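Side-chain contacts in type II restriction enzyme MunI (Mycoplasma, PDB 1D02), which recognises the double-stranded DNA sequence 5'-CAATTG-3' as a homodimer and cleaves it after the first cytosine, leaving 5'-phosphate ends: residues 51-56 with 128-133; 123-128 with 148-153; 174-179 with 195-200. The protein carries 1 engineered substitution. All coordinates share one frame; numbering follows the deposited sequence.

Contact 1 of 3, residues 51-56 with 128-133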
ATOM      1  N   ASN D  51      -5.813   2.176  18.646  1.00  8.14           N
ATOM      2  CA  ASN D  51      -7.224   1.764  18.685  1.00  8.35           C
ATOM      3  C   ASN D  51      -7.953   2.207  17.431  1.00  7.76           C
ATOM      4  O   ASN D  51      -8.476   3.319  17.377  1.00  8.90           O
ATOM      5  CB  ASN D  51      -7.866   2.387  19.952  1.00  8.47           C
ATOM      6  CG  ASN D  51      -9.287   1.911  20.197  1.00 10.67           C
ATOM      7  OD1 ASN D  51      -9.812   1.094  19.461  1.00 10.81           O
ATOM      8  ND2 ASN D  51      -9.915   2.428  21.247  1.00 10.89           N
ATOM      9  N   LEU D  52      -7.994   1.335  16.423  1.00  7.69           N
ATOM     10  CA  LEU D  52      -8.623   1.675  15.160  1.00  7.79           C
ATOM     11  C   LEU D  52      -9.709   0.782  14.581  1.00  8.14           C
ATOM     12  O   LEU D  52     -10.701   1.278  14.013  1.00  8.14           O
ATOM     13  CB  LEU D  52      -7.572   1.755  14.049  1.00  7.69           C
ATOM     14  CG  LEU D  52      -6.411   2.736  14.074  1.00  7.69           C
ATOM     15  CD1 LEU D  52      -5.579   2.512  12.789  1.00  8.13           C
ATOM     16  CD2 LEU D  52      -6.951   4.159  14.142  1.00  7.69           C
ATOM     17  N   TYR D  53      -9.510  -0.526  14.711  1.00  7.69           N
ATOM     18  CA  TYR D  53     -10.361  -1.476  14.028  1.00  7.69           C
ATOM     19  C   TYR D  53     -11.451  -2.261  14.683  1.00  7.69           C
ATOM     20  O   TYR D  53     -12.388  -2.660  13.996  1.00  7.69           O
ATOM     21  CB  TYR D  53      -9.474  -2.519  13.324  1.00  7.69           C
ATOM     22  CG  TYR D  53      -8.306  -1.979  12.542  1.00  7.69           C
ATOM     23  CD1 TYR D  53      -7.027  -2.536  12.685  1.00  7.69           C
ATOM     24  CD2 TYR D  53      -8.487  -0.983  11.591  1.00  7.69           C
ATOM     25  CE1 TYR D  53      -5.964  -2.112  11.884  1.00  7.69           C
ATOM     26  CE2 TYR D  53      -7.430  -0.550  10.789  1.00  7.69           C
ATOM     27  CZ  TYR D  53      -6.177  -1.125  10.937  1.00  7.69           C
ATOM     28  OH  TYR D  53      -5.136  -0.746  10.119  1.00  7.69           O
ATOM     29  N   ALA D  54     -11.342  -2.520  15.980  1.00  7.96           N
ATOM     30  CA  ALA D  54     -12.323  -3.394  16.596  1.00  7.69           C
ATOM     31  C   ALA D  54     -13.788  -2.972  16.540  1.00  8.27           C
ATOM     32  O   ALA D  54     -14.664  -3.839  16.536  1.00  7.89           O
ATOM     33  CB  ALA D  54     -11.911  -3.718  18.042  1.00  7.97           C
ATOM     34  N   GLN D  55     -14.064  -1.665  16.496  1.00  7.69           N
ATOM     35  CA  GLN D  55     -15.453  -1.214  16.449  1.00  7.72           C
ATOM     36  C   GLN D  55     -15.929  -0.942  15.035  1.00  7.91           C
ATOM     37  O   GLN D  55     -16.992  -0.341  14.834  1.00  8.35           O
ATOM     38  CB  GLN D  55     -15.642   0.042  17.319  1.00  8.24           C
ATOM     39  CG  GLN D  55     -15.269  -0.173  18.775  1.00  9.56           C
ATOM     40  CD  GLN D  55     -15.544   1.033  19.675  1.00 11.21           C
ATOM     41  OE1 GLN D  55     -16.621   1.141  20.292  1.00 16.40           O
ATOM     42  NE2 GLN D  55     -14.592   1.925  19.756  1.00 12.21           N
ATOM     43  N   VAL D  56     -15.150  -1.359  14.041  1.00  7.94           N
ATOM     44  CA  VAL D  56     -15.577  -1.160  12.662  1.00  7.69           C
ATOM     45  C   VAL D  56     -16.894  -1.931  12.508  1.00  8.15           C
ATOM     46  O   VAL D  56     -17.005  -3.090  12.921  1.00  8.77           O
ATOM     47  CB  VAL D  56     -14.523  -1.705  11.672  1.00  7.78           C
ATOM     48  CG1 VAL D  56     -15.127  -1.897  10.277  1.00  7.69           C
ATOM     49  CG2 VAL D  56     -13.334  -0.760  11.616  1.00  7.72           C
ATOM     50  N   PRO D 128      -7.558   5.082   1.838  1.00  7.69           N
ATOM     51  CA  PRO D 128      -8.358   6.215   2.309  1.00  7.69           C
ATOM     52  C   PRO D 128      -8.629   6.166   3.804  1.00  7.86           C
ATOM     53  O   PRO D 128      -8.672   7.201   4.473  1.00  7.69           O
ATOM     54  CB  PRO D 128      -9.621   6.146   1.441  1.00  7.69           C
ATOM     55  CG  PRO D 128      -9.659   4.677   0.951  1.00  7.70           C
ATOM     56  CD  PRO D 128      -8.191   4.400   0.698  1.00  7.69           C
ATOM     57  N   GLY D 129      -8.783   4.956   4.338  1.00  7.69           N
ATOM     58  CA  GLY D 129      -9.036   4.802   5.749  1.00  7.69           C
ATOM     59  C   GLY D 129      -7.901   5.265   6.640  1.00  8.41           C
ATOM     60  O   GLY D 129      -8.151   5.977   7.621  1.00  8.29           O
ATOM     61  N   LEU D 130      -6.668   4.859   6.341  1.00  7.69           N
ATOM     62  CA  LEU D 130      -5.554   5.285   7.178  1.00  7.73           C
ATOM     63  C   LEU D 130      -5.218   6.747   6.939  1.00  7.69           C
ATOM     64  O   LEU D 130      -4.781   7.430   7.867  1.00  8.45           O
ATOM     65  CB  LEU D 130      -4.321   4.390   6.967  1.00  7.69           C
ATOM     66  CG  LEU D 130      -4.546   2.977   7.576  1.00  7.69           C
ATOM     67  CD1 LEU D 130      -3.339   2.091   7.289  1.00  7.72           C
ATOM     68  CD2 LEU D 130      -4.729   3.081   9.095  1.00  7.94           C
ATOM     69  N   LEU D 131      -5.410   7.236   5.713  1.00  7.69           N
ATOM     70  CA  LEU D 131      -5.146   8.649   5.446  1.00  7.69           C
ATOM     71  C   LEU D 131      -6.053   9.499   6.346  1.00  7.69           C
ATOM     72  O   LEU D 131      -5.597  10.470   6.967  1.00  7.69           O
ATOM     73  CB  LEU D 131      -5.419   8.991   3.976  1.00  7.69           C
ATOM     74  CG  LEU D 131      -4.348   8.578   2.969  1.00  7.69           C
ATOM     75  CD1 LEU D 131      -4.852   8.768   1.538  1.00  8.01           C
ATOM     76  CD2 LEU D 131      -3.081   9.437   3.206  1.00  9.29           C
ATOM     77  N   LYS D 132      -7.335   9.147   6.411  1.00  7.96           N
ATOM     78  CA  LYS D 132      -8.273   9.904   7.258  1.00  8.19           C
ATOM     79  C   LYS D 132      -7.884   9.815   8.729  1.00  7.91           C
ATOM     80  O   LYS D 132      -7.904  10.828   9.446  1.00  8.84           O
ATOM     81  CB  LYS D 132      -9.712   9.395   7.094  1.00 10.20           C
ATOM     82  CG  LYS D 132     -10.385   9.895   5.819  1.00 13.65           C
ATOM     83  CD  LYS D 132     -11.793   9.309   5.671  1.00 16.94           C
ATOM     84  CE  LYS D 132     -12.453   9.799   4.382  1.00 20.88           C
ATOM     85  NZ  LYS D 132     -13.864   9.316   4.312  1.00 23.16           N
ATOM     86  N   ALA D 133      -7.520   8.622   9.194  1.00  7.69           N
ATOM     87  CA  ALA D 133      -7.123   8.478  10.593  1.00  7.69           C
ATOM     88  C   ALA D 133      -5.866   9.316  10.917  1.00  7.69           C
ATOM     89  O   ALA D 133      -5.791  10.002  11.957  1.00  7.69           O
ATOM     90  CB  ALA D 133      -6.865   7.002  10.907  1.00  8.11           C
TER

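Contact 2 of 3, residues 123-128 with 148-153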
ATOM      1  N   CYS D 123       2.710   0.893   1.547  1.00  7.69           N
ATOM      2  CA  CYS D 123       1.641   1.588   0.825  1.00  7.69           C
ATOM      3  C   CYS D 123       0.288   1.537   1.530  1.00  8.19           C
ATOM      4  O   CYS D 123      -0.662   2.167   1.066  1.00  7.69           O
ATOM      5  CB  CYS D 123       1.507   1.066  -0.610  1.00  7.69           C
ATOM      6  SG  CYS D 123       2.950   1.445  -1.639  1.00  8.10           S
ATOM      7  N   LYS D 124       0.187   0.792   2.630  1.00  7.69           N
ATOM      8  CA  LYS D 124      -1.069   0.771   3.375  1.00  7.69           C
ATOM      9  C   LYS D 124      -1.416   2.198   3.819  1.00  7.69           C
ATOM     10  O   LYS D 124      -2.588   2.518   4.044  1.00  7.69           O
ATOM     11  CB  LYS D 124      -0.957  -0.104   4.615  1.00  7.69           C
ATOM     12  CG  LYS D 124       0.057   0.384   5.656  1.00  7.69           C
ATOM     13  CD  LYS D 124       0.298  -0.668   6.751  1.00  7.85           C
ATOM     14  CE  LYS D 124      -0.955  -0.964   7.586  1.00  8.18           C
ATOM     15  NZ  LYS D 124      -0.662  -1.854   8.802  1.00  7.69           N
ATOM     16  N   LEU D 125      -0.404   3.049   3.922  1.00  7.69           N
ATOM     17  CA  LEU D 125      -0.632   4.418   4.381  1.00  7.69           C
ATOM     18  C   LEU D 125      -1.397   5.238   3.351  1.00  7.69           C
ATOM     19  O   LEU D 125      -1.898   6.305   3.679  1.00  7.69           O
ATOM     20  CB  LEU D 125       0.697   5.097   4.712  1.00  8.86           C
ATOM     21  CG  LEU D 125       1.494   4.399   5.816  1.00 12.07           C
ATOM     22  CD1 LEU D 125       2.816   5.120   6.035  1.00 14.06           C
ATOM     23  CD2 LEU D 125       0.667   4.357   7.099  1.00 13.94           C
ATOM     24  N   PHE D 126      -1.474   4.744   2.118  1.00  7.69           N
ATOM     25  CA  PHE D 126      -2.224   5.447   1.073  1.00  7.69           C
ATOM     26  C   PHE D 126      -3.715   5.068   1.056  1.00  7.69           C
ATOM     27  O   PHE D 126      -4.496   5.662   0.290  1.00  7.69           O
ATOM     28  CB  PHE D 126      -1.640   5.159  -0.318  1.00  7.82           C
ATOM     29  CG  PHE D 126      -0.289   5.782  -0.565  1.00  7.69           C
ATOM     30  CD1 PHE D 126       0.880   5.076  -0.333  1.00  7.69           C
ATOM     31  CD2 PHE D 126      -0.191   7.060  -1.108  1.00  7.69           C
ATOM     32  CE1 PHE D 126       2.134   5.634  -0.651  1.00  7.85           C
ATOM     33  CE2 PHE D 126       1.042   7.606  -1.417  1.00  7.69           C
ATOM     34  CZ  PHE D 126       2.203   6.888  -1.192  1.00  7.69           C
ATOM     35  N   THR D 127      -4.120   4.080   1.866  1.00  7.69           N
ATOM     36  CA  THR D 127      -5.544   3.707   1.880  1.00  7.69           C
ATOM     37  C   THR D 127      -6.354   4.887   2.389  1.00  7.77           C
ATOM     38  O   THR D 127      -5.907   5.627   3.273  1.00  7.69           O
ATOM     39  CB  THR D 127      -5.839   2.493   2.794  1.00  8.30           C
ATOM     40  OG1 THR D 127      -5.409   2.751   4.138  1.00  7.69           O
ATOM     41  CG2 THR D 127      -5.126   1.252   2.235  1.00  7.69           C
ATOM     42  N   PRO D 128      -7.558   5.082   1.838  1.00  7.69           N
ATOM     43  CA  PRO D 128      -8.358   6.215   2.309  1.00  7.69           C
ATOM     44  C   PRO D 128      -8.629   6.166   3.804  1.00  7.86           C
ATOM     45  O   PRO D 128      -8.672   7.201   4.473  1.00  7.69           O
ATOM     46  CB  PRO D 128      -9.621   6.146   1.441  1.00  7.69           C
ATOM     47  CG  PRO D 128      -9.659   4.677   0.951  1.00  7.70           C
ATOM     48  CD  PRO D 128      -8.191   4.400   0.698  1.00  7.69           C
ATOM     49  N   PHE D 148       2.086  11.256   6.317  1.00  7.69           N
ATOM     50  CA  PHE D 148       3.095  10.296   6.756  1.00  8.28           C
ATOM     51  C   PHE D 148       4.386  10.501   5.993  1.00  7.69           C
ATOM     52  O   PHE D 148       4.417  11.192   4.968  1.00  7.69           O
ATOM     53  CB  PHE D 148       2.589   8.862   6.531  1.00  7.77           C
ATOM     54  CG  PHE D 148       2.297   8.545   5.082  1.00  7.69           C
ATOM     55  CD1 PHE D 148       3.310   8.085   4.241  1.00  8.22           C
ATOM     56  CD2 PHE D 148       1.015   8.706   4.563  1.00  8.58           C
ATOM     57  CE1 PHE D 148       3.050   7.784   2.897  1.00  7.84           C
ATOM     58  CE2 PHE D 148       0.739   8.411   3.228  1.00  7.69           C
ATOM     59  CZ  PHE D 148       1.746   7.948   2.383  1.00  7.82           C
ATOM     60  N   TRP D 149       5.454   9.896   6.500  1.00  7.69           N
ATOM     61  CA  TRP D 149       6.760  10.000   5.864  1.00  7.69           C
ATOM     62  C   TRP D 149       7.411   8.631   5.938  1.00  7.69           C
ATOM     63  O   TRP D 149       7.617   8.101   7.029  1.00  7.69           O
ATOM     64  CB  TRP D 149       7.604  11.037   6.611  1.00  7.69           C
ATOM     65  CG  TRP D 149       8.973  11.262   6.034  1.00  8.03           C
ATOM     66  CD1 TRP D 149       9.340  11.172   4.723  1.00  7.69           C
ATOM     67  CD2 TRP D 149      10.127  11.713   6.750  1.00  7.69           C
ATOM     68  NE1 TRP D 149      10.664  11.544   4.575  1.00  8.18           N
ATOM     69  CE2 TRP D 149      11.167  11.881   5.806  1.00  7.69           C
ATOM     70  CE3 TRP D 149      10.384  12.000   8.100  1.00  7.69           C
ATOM     71  CZ2 TRP D 149      12.451  12.324   6.162  1.00  7.69           C
ATOM     72  CZ3 TRP D 149      11.665  12.442   8.460  1.00  8.15           C
ATOM     73  CH2 TRP D 149      12.678  12.596   7.489  1.00  7.69           C
ATOM     74  N   VAL D 150       7.727   8.065   4.774  1.00  7.69           N
ATOM     75  CA  VAL D 150       8.348   6.744   4.719  1.00  7.69           C
ATOM     76  C   VAL D 150       9.835   6.939   4.398  1.00  7.69           C
ATOM     77  O   VAL D 150      10.189   7.571   3.402  1.00  7.69           O
ATOM     78  CB  VAL D 150       7.697   5.848   3.628  1.00  7.69           C
ATOM     79  CG1 VAL D 150       8.433   4.517   3.542  1.00  7.69           C
ATOM     80  CG2 VAL D 150       6.196   5.587   3.948  1.00  7.69           C
ATOM     81  N   VAL D 151      10.689   6.447   5.290  1.00  7.69           N
ATOM     82  CA  VAL D 151      12.135   6.522   5.077  1.00  7.69           C
ATOM     83  C   VAL D 151      12.627   5.141   4.661  1.00  7.77           C
ATOM     84  O   VAL D 151      12.418   4.154   5.392  1.00  7.69           O
ATOM     85  CB  VAL D 151      12.861   6.967   6.357  1.00  7.69           C
ATOM     86  CG1 VAL D 151      14.374   6.951   6.126  1.00  7.69           C
ATOM     87  CG2 VAL D 151      12.385   8.384   6.749  1.00  7.69           C
ATOM     88  N   PHE D 152      13.237   5.063   3.478  1.00  7.69           N
ATOM     89  CA  PHE D 152      13.776   3.801   2.958  1.00  7.74           C
ATOM     90  C   PHE D 152      15.261   3.754   3.299  1.00  8.68           C
ATOM     91  O   PHE D 152      15.930   4.795   3.324  1.00  7.69           O
ATOM     92  CB  PHE D 152      13.593   3.705   1.439  1.00  7.69           C
ATOM     93  CG  PHE D 152      12.147   3.613   0.998  1.00  7.69           C
ATOM     94  CD1 PHE D 152      11.442   4.758   0.618  1.00  8.04           C
ATOM     95  CD2 PHE D 152      11.493   2.391   0.975  1.00  7.69           C
ATOM     96  CE1 PHE D 152      10.096   4.690   0.221  1.00  7.69           C
ATOM     97  CE2 PHE D 152      10.147   2.304   0.583  1.00  7.69           C
ATOM     98  CZ  PHE D 152       9.443   3.454   0.204  1.00  7.70           C
ATOM     99  N   GLU D 153      15.764   2.545   3.537  1.00  7.69           N
ATOM    100  CA  GLU D 153      17.164   2.324   3.925  1.00  7.69           C
ATOM    101  C   GLU D 153      17.610   1.024   3.279  1.00  7.69           C
ATOM    102  O   GLU D 153      16.769   0.203   2.917  1.00  7.69           O
ATOM    103  CB  GLU D 153      17.276   2.151   5.447  1.00  7.87           C
ATOM    104  CG  GLU D 153      16.923   3.405   6.256  1.00  7.93           C
ATOM    105  CD  GLU D 153      16.976   3.202   7.780  1.00  9.95           C
ATOM    106  OE1 GLU D 153      17.257   2.084   8.258  1.00  9.58           O
ATOM    107  OE2 GLU D 153      16.703   4.188   8.507  1.00  8.60           O
TER

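Contact 3 of 3, residues 174-179 with 195-200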
ATOM      1  N   GLN D 174       6.264  13.685  -3.846  1.00 10.32           N
ATOM      2  CA  GLN D 174       7.646  13.236  -3.720  1.00 11.20           C
ATOM      3  C   GLN D 174       8.280  13.474  -2.366  1.00 10.94           C
ATOM      4  O   GLN D 174       9.156  12.713  -1.965  1.00 12.80           O
ATOM      5  CB  GLN D 174       8.526  13.896  -4.786  1.00 11.80           C
ATOM      6  CG  GLN D 174       8.229  13.427  -6.186  1.00 12.29           C
ATOM      7  CD  GLN D 174       8.480  11.941  -6.362  1.00 10.99           C
ATOM      8  OE1 GLN D 174       9.599  11.465  -6.157  1.00 14.12           O
ATOM      9  NE2 GLN D 174       7.450  11.206  -6.760  1.00  8.24           N
ATOM     10  N   ASP D 175       7.831  14.492  -1.632  1.00 11.67           N
ATOM     11  CA  ASP D 175       8.449  14.779  -0.351  1.00 10.48           C
ATOM     12  C   ASP D 175       7.993  13.869   0.784  1.00  9.91           C
ATOM     13  O   ASP D 175       8.518  13.966   1.896  1.00  9.02           O
ATOM     14  CB  ASP D 175       8.211  16.243   0.052  1.00 12.28           C
ATOM     15  CG  ASP D 175       8.834  17.235  -0.930  1.00 13.96           C
ATOM     16  OD1 ASP D 175       9.729  16.849  -1.715  1.00 15.68           O
ATOM     17  OD2 ASP D 175       8.431  18.420  -0.904  1.00 13.37           O
ATOM     18  N   ASN D 176       7.013  13.001   0.511  1.00  7.80           N
ATOM     19  CA  ASN D 176       6.515  12.089   1.528  1.00  7.74           C
ATOM     20  C   ASN D 176       7.331  10.801   1.706  1.00  7.82           C
ATOM     21  O   ASN D 176       6.949   9.919   2.465  1.00  7.69           O
ATOM     22  CB  ASN D 176       5.029  11.815   1.297  1.00  7.69           C
ATOM     23  CG  ASN D 176       4.176  12.994   1.754  1.00  8.65           C
ATOM     24  OD1 ASN D 176       3.575  13.693   0.940  1.00  7.92           O
ATOM     25  ND2 ASN D 176       4.174  13.244   3.058  1.00  7.69           N
ATOM     26  N   TYR D 177       8.453  10.695   0.992  1.00  7.88           N
ATOM     27  CA  TYR D 177       9.367   9.581   1.252  1.00  7.69           C
ATOM     28  C   TYR D 177      10.778  10.141   1.175  1.00  7.70           C
ATOM     29  O   TYR D 177      10.986  11.233   0.626  1.00  7.69           O
ATOM     30  CB  TYR D 177       9.213   8.435   0.241  1.00  7.69           C
ATOM     31  CG  TYR D 177       9.755   8.740  -1.132  1.00  7.84           C
ATOM     32  CD1 TYR D 177      11.083   8.460  -1.458  1.00  9.13           C
ATOM     33  CD2 TYR D 177       8.941   9.316  -2.092  1.00  8.14           C
ATOM     34  CE1 TYR D 177      11.584   8.749  -2.720  1.00  9.26           C
ATOM     35  CE2 TYR D 177       9.416   9.605  -3.357  1.00  9.84           C
ATOM     36  CZ  TYR D 177      10.737   9.319  -3.668  1.00  9.43           C
ATOM     37  OH  TYR D 177      11.179   9.606  -4.932  1.00 10.00           O
ATOM     38  N   PHE D 178      11.738   9.435   1.762  1.00  7.69           N
ATOM     39  CA  PHE D 178      13.139   9.859   1.669  1.00  8.24           C
ATOM     40  C   PHE D 178      13.995   8.609   1.577  1.00  7.69           C
ATOM     41  O   PHE D 178      13.760   7.642   2.313  1.00  7.99           O
ATOM     42  CB  PHE D 178      13.571  10.680   2.892  1.00  7.69           C
ATOM     43  CG  PHE D 178      15.039  11.010   2.904  1.00  7.69           C
ATOM     44  CD1 PHE D 178      15.564  12.001   2.061  1.00  9.05           C
ATOM     45  CD2 PHE D 178      15.903  10.333   3.760  1.00  7.69           C
ATOM     46  CE1 PHE D 178      16.937  12.309   2.081  1.00  9.85           C
ATOM     47  CE2 PHE D 178      17.272  10.634   3.784  1.00  7.80           C
ATOM     48  CZ  PHE D 178      17.785  11.618   2.951  1.00  8.67           C
ATOM     49  N   MET D 179      14.970   8.634   0.674  1.00  7.69           N
ATOM     50  CA  MET D 179      15.894   7.513   0.465  1.00  7.88           C
ATOM     51  C   MET D 179      17.159   7.822   1.263  1.00  7.69           C
ATOM     52  O   MET D 179      17.949   8.676   0.850  1.00  7.69           O
ATOM     53  CB  MET D 179      16.270   7.399  -1.022  1.00  7.88           C
ATOM     54  CG  MET D 179      15.103   7.172  -1.943  1.00 11.85           C
ATOM     55  SD  MET D 179      14.626   5.447  -1.916  1.00 17.28           S
ATOM     56  CE  MET D 179      13.284   5.424  -3.092  1.00 15.61           C
ATOM     57  N   GLU D 195      13.425  21.021   5.520  1.00  9.55           N
ATOM     58  CA  GLU D 195      13.069  21.789   4.335  1.00 11.31           C
ATOM     59  C   GLU D 195      11.717  21.480   3.720  1.00 11.05           C
ATOM     60  O   GLU D 195      11.067  22.363   3.165  1.00 11.07           O
ATOM     61  CB  GLU D 195      14.151  21.591   3.265  1.00 14.53           C
ATOM     62  CG  GLU D 195      15.505  22.227   3.609  1.00 18.65           C
ATOM     63  CD  GLU D 195      16.676  21.661   2.787  1.00 23.31           C
ATOM     64  OE1 GLU D 195      16.453  21.054   1.713  1.00 24.39           O
ATOM     65  OE2 GLU D 195      17.839  21.832   3.230  1.00 24.64           O
ATOM     66  N   LYS D 196      11.269  20.237   3.855  1.00 10.57           N
ATOM     67  CA  LYS D 196      10.033  19.828   3.204  1.00 10.86           C
ATOM     68  C   LYS D 196       8.818  19.444   4.026  1.00  9.85           C
ATOM     69  O   LYS D 196       7.695  19.491   3.516  1.00 11.82           O
ATOM     70  CB  LYS D 196      10.361  18.674   2.262  1.00 12.48           C
ATOM     71  CG  LYS D 196      11.436  19.046   1.254  1.00 15.13           C
ATOM     72  CD  LYS D 196      11.964  17.850   0.506  1.00 18.75           C
ATOM     73  CE  LYS D 196      12.849  18.318  -0.635  1.00 22.03           C
ATOM     74  NZ  LYS D 196      13.669  17.206  -1.182  1.00 26.96           N
ATOM     75  N   LEU D 197       9.019  19.076   5.288  1.00  8.46           N
ATOM     76  CA  LEU D 197       7.917  18.610   6.113  1.00  7.69           C
ATOM     77  C   LEU D 197       7.635  19.372   7.409  1.00  7.87           C
ATOM     78  O   LEU D 197       6.493  19.443   7.853  1.00  7.69           O
ATOM     79  CB  LEU D 197       8.164  17.133   6.456  1.00  7.69           C
ATOM     80  CG  LEU D 197       8.422  16.201   5.260  1.00  7.69           C
ATOM     81  CD1 LEU D 197       8.884  14.810   5.783  1.00  7.69           C
ATOM     82  CD2 LEU D 197       7.158  16.062   4.434  1.00  8.50           C
ATOM     83  N   LYS D 198       8.677  19.932   8.012  1.00  7.96           N
ATOM     84  CA  LYS D 198       8.548  20.632   9.283  1.00  9.22           C
ATOM     85  C   LYS D 198       7.467  21.717   9.301  1.00  7.77           C
ATOM     86  O   LYS D 198       6.735  21.849  10.284  1.00  7.69           O
ATOM     87  CB  LYS D 198       9.900  21.238   9.686  1.00  8.82           C
ATOM     88  CG  LYS D 198       9.974  21.712  11.154  1.00 10.36           C
ATOM     89  CD  LYS D 198      11.352  22.279  11.513  1.00 10.94           C
ATOM     90  CE  LYS D 198      11.476  23.741  11.084  1.00 12.92           C
ATOM     91  NZ  LYS D 198      12.856  24.276  11.245  1.00 15.64           N
ATOM     92  N   LYS D 199       7.377  22.463   8.210  1.00  8.17           N
ATOM     93  CA  LYS D 199       6.402  23.542   8.106  1.00  8.80           C
ATOM     94  C   LYS D 199       4.965  23.046   8.240  1.00  8.61           C
ATOM     95  O   LYS D 199       4.078  23.819   8.583  1.00  8.33           O
ATOM     96  CB  LYS D 199       6.560  24.280   6.777  1.00 11.83           C
ATOM     97  CG  LYS D 199       6.251  23.441   5.541  1.00 15.00           C
ATOM     98  CD  LYS D 199       6.600  24.237   4.270  1.00 20.54           C
ATOM     99  CE  LYS D 199       6.319  23.428   3.001  1.00 23.38           C
ATOM    100  NZ  LYS D 199       6.676  24.189   1.747  1.00 26.80           N
ATOM    101  N   TYR D 200       4.733  21.760   7.971  1.00  8.76           N
ATOM    102  CA  TYR D 200       3.381  21.232   8.090  1.00  8.93           C
ATOM    103  C   TYR D 200       2.999  20.952   9.529  1.00  8.66           C
ATOM    104  O   TYR D 200       1.841  20.635   9.813  1.00  8.05           O
ATOM    105  CB  TYR D 200       3.203  19.995   7.198  1.00  9.99           C
ATOM    106  CG  TYR D 200       3.174  20.390   5.745  1.00 12.15           C
ATOM    107  CD1 TYR D 200       4.242  20.091   4.903  1.00 11.17           C
ATOM    108  CD2 TYR D 200       2.107  21.141   5.227  1.00 10.64           C
ATOM    109  CE1 TYR D 200       4.265  20.529   3.586  1.00 14.07           C
ATOM    110  CE2 TYR D 200       2.119  21.581   3.898  1.00 13.05           C
ATOM    111  CZ  TYR D 200       3.197  21.273   3.090  1.00 14.56           C
ATOM    112  OH  TYR D 200       3.229  21.694   1.792  1.00 15.93           O
TER
HETATM  113  O   HOH W   1       7.150  20.069   0.909  1.00 14.72           O
HETATM  114  O   HOH W   2      11.757  15.158  -2.296  1.00 18.55           O

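Contact 1 of 3, residues 51-56 with 128-133
Leu52 and Leu130 each hold CG anti to the carbonyl carbon, beside the backbone N (chi1 -61° and -71°), which points their branched ends at each other where a loop meets the first turns of helix 128-138 in this PDDEXK-type nuclease. The extended branch of Leu52, CD1, meets the CD2 branch of Leu130 at 3.8 Å, and the two chains cross at about a right angle. A branched leucine can meet two neighbours at once: Leu52 CD2 comes within 4.3 Å of Ala133 CB, three residues further along the helix, where alanine's short side chain lets the two approach. The Tyr53 ring packs against its neighbour Leu52, whose CB sits 3.8 Å above the ring plane, displaced toward the rim. From Tyr53 the loop turns back as a type I beta turn, Val56 N bonding to Tyr53 O at 3.1 Å, while the backbones of Leu52 and Tyr53 are tied to Trp78. The tyrosine also joins the dimer interface: its ring makes an edge-to-face pair with Phe168 of the second subunit, and its hydroxyl is hydrogen-bonded to Trp169 NE1 of that subunit. The same hydroxyl oxygen, Tyr53 OH, brushes Leu130 CD2 at 4.0 Å.

Contact 2 of 3, residues 123-128 with 148-153
Lys124 O is gripped twice by Thr127: by OG1 at 2.8 Å, approaching almost end-on (C=O...donor angle 166°), and by N at 3.1 Å. Thr127 OG1 also accepts from Leu130 N, the mark of an N-cap, for which threonine is well suited, and so ties the 3-10 turn to the start of helix 128-138. From this turn Leu125 and Phe126 reach the strand. Leu125 CB stands over the centre of the Phe148 ring as a CH-pi contact, 3.6 Å from the centroid, and Leu125 CD1 reaches Phe148 CD1 at 3.5 Å and Val150 CG2 at 4.0 Å. Phe148 places CG between its backbone N and carbonyl carbon (chi1 61°), which brings its ring against both residues. A flat ring can take Leu125 CB on its face and still present its edge to Phe126, here as a T-shaped pair with centroids 5.1 Å apart and planes at 82°. No hydrogen bond crosses this buried junction; Leu125 O lies 3.4 Å from the ring carbon Phe148 CE2. Around it, Tyr134 of helix 128-138 touches Leu125 and Phe148, Tyr170 of helix 160-170 meets both phenylalanines, and strand 148-153 runs between strands 93-101 and 177-180.

Contact 3 of 3, residues 174-179 with 195-200
The backbones come closest at Asp175 and Lys196, their CA atoms 6.4 Å apart, where the 3-10 turn 174-176 that leads into strand 177-180 passes a wider pi-type turn in the last part of helix 186-197. The contact thus joins the strand that is outermost in this chain's sheet, part of the PDDEXK fold, to the C-terminal helix. The Lys196 chain, extended beyond CG, crosses the Asp175 side chain at about a right angle, and the carboxylate lies against its methylene groups: Asp175 OD1 is 3.3 Å from Lys196 CD. The ammonium lies further along, and the salt bridge from Asp175 OD1 to Lys196 NZ is long, at 4.0 Å. A water supplements this long pair, donating to Asp175 OD1 at 2.7 Å and accepting from Lys196 NZ at 3.0 Å. The other carboxylate oxygen works through a second water, which donates both to Asp175 OD2 (2.8 Å) and to Lys196 O (2.7 Å). Aspartate therefore suits this partly exposed place, its two oxygens serving one water each and linking both the charged end and the backbone of Lys196. Leu197, buried, carries the apolar part of the contact, its branched end suited to packing among Trp149, Ile145 and His192, while Asn176 turns its amide to Phe148 O and Leu146 N. Leu197 CD2 ends 3.6 Å from the backbone oxygen Asp175 O.

In the fold
Contact 1 lies farthest out, about 17 Å from the centre of the chain, contact 2 about 6 Å and contact 3 about 10 Å. Helix 128-138 joins the first two, whose centres are 15 Å apart: they share Pro128, and their segments alternate along the chain; contact 3 follows both in the sequence. The helix belongs to the beta-alpha-beta crossover between parallel strands 93-101 and 148-153. Contact 2 is joined to contact 3, 12 Å away between centres, through the neighbouring strands 148-153 and 177-180, with Phe152 N hydrogen-bonded to Phe178 O. Contacts 1 and 3, centred 24 Å apart, do not touch. The series thus runs from the subunit interface, which contacts 1 and 2 both reach, through the sheet to the C-terminal helix.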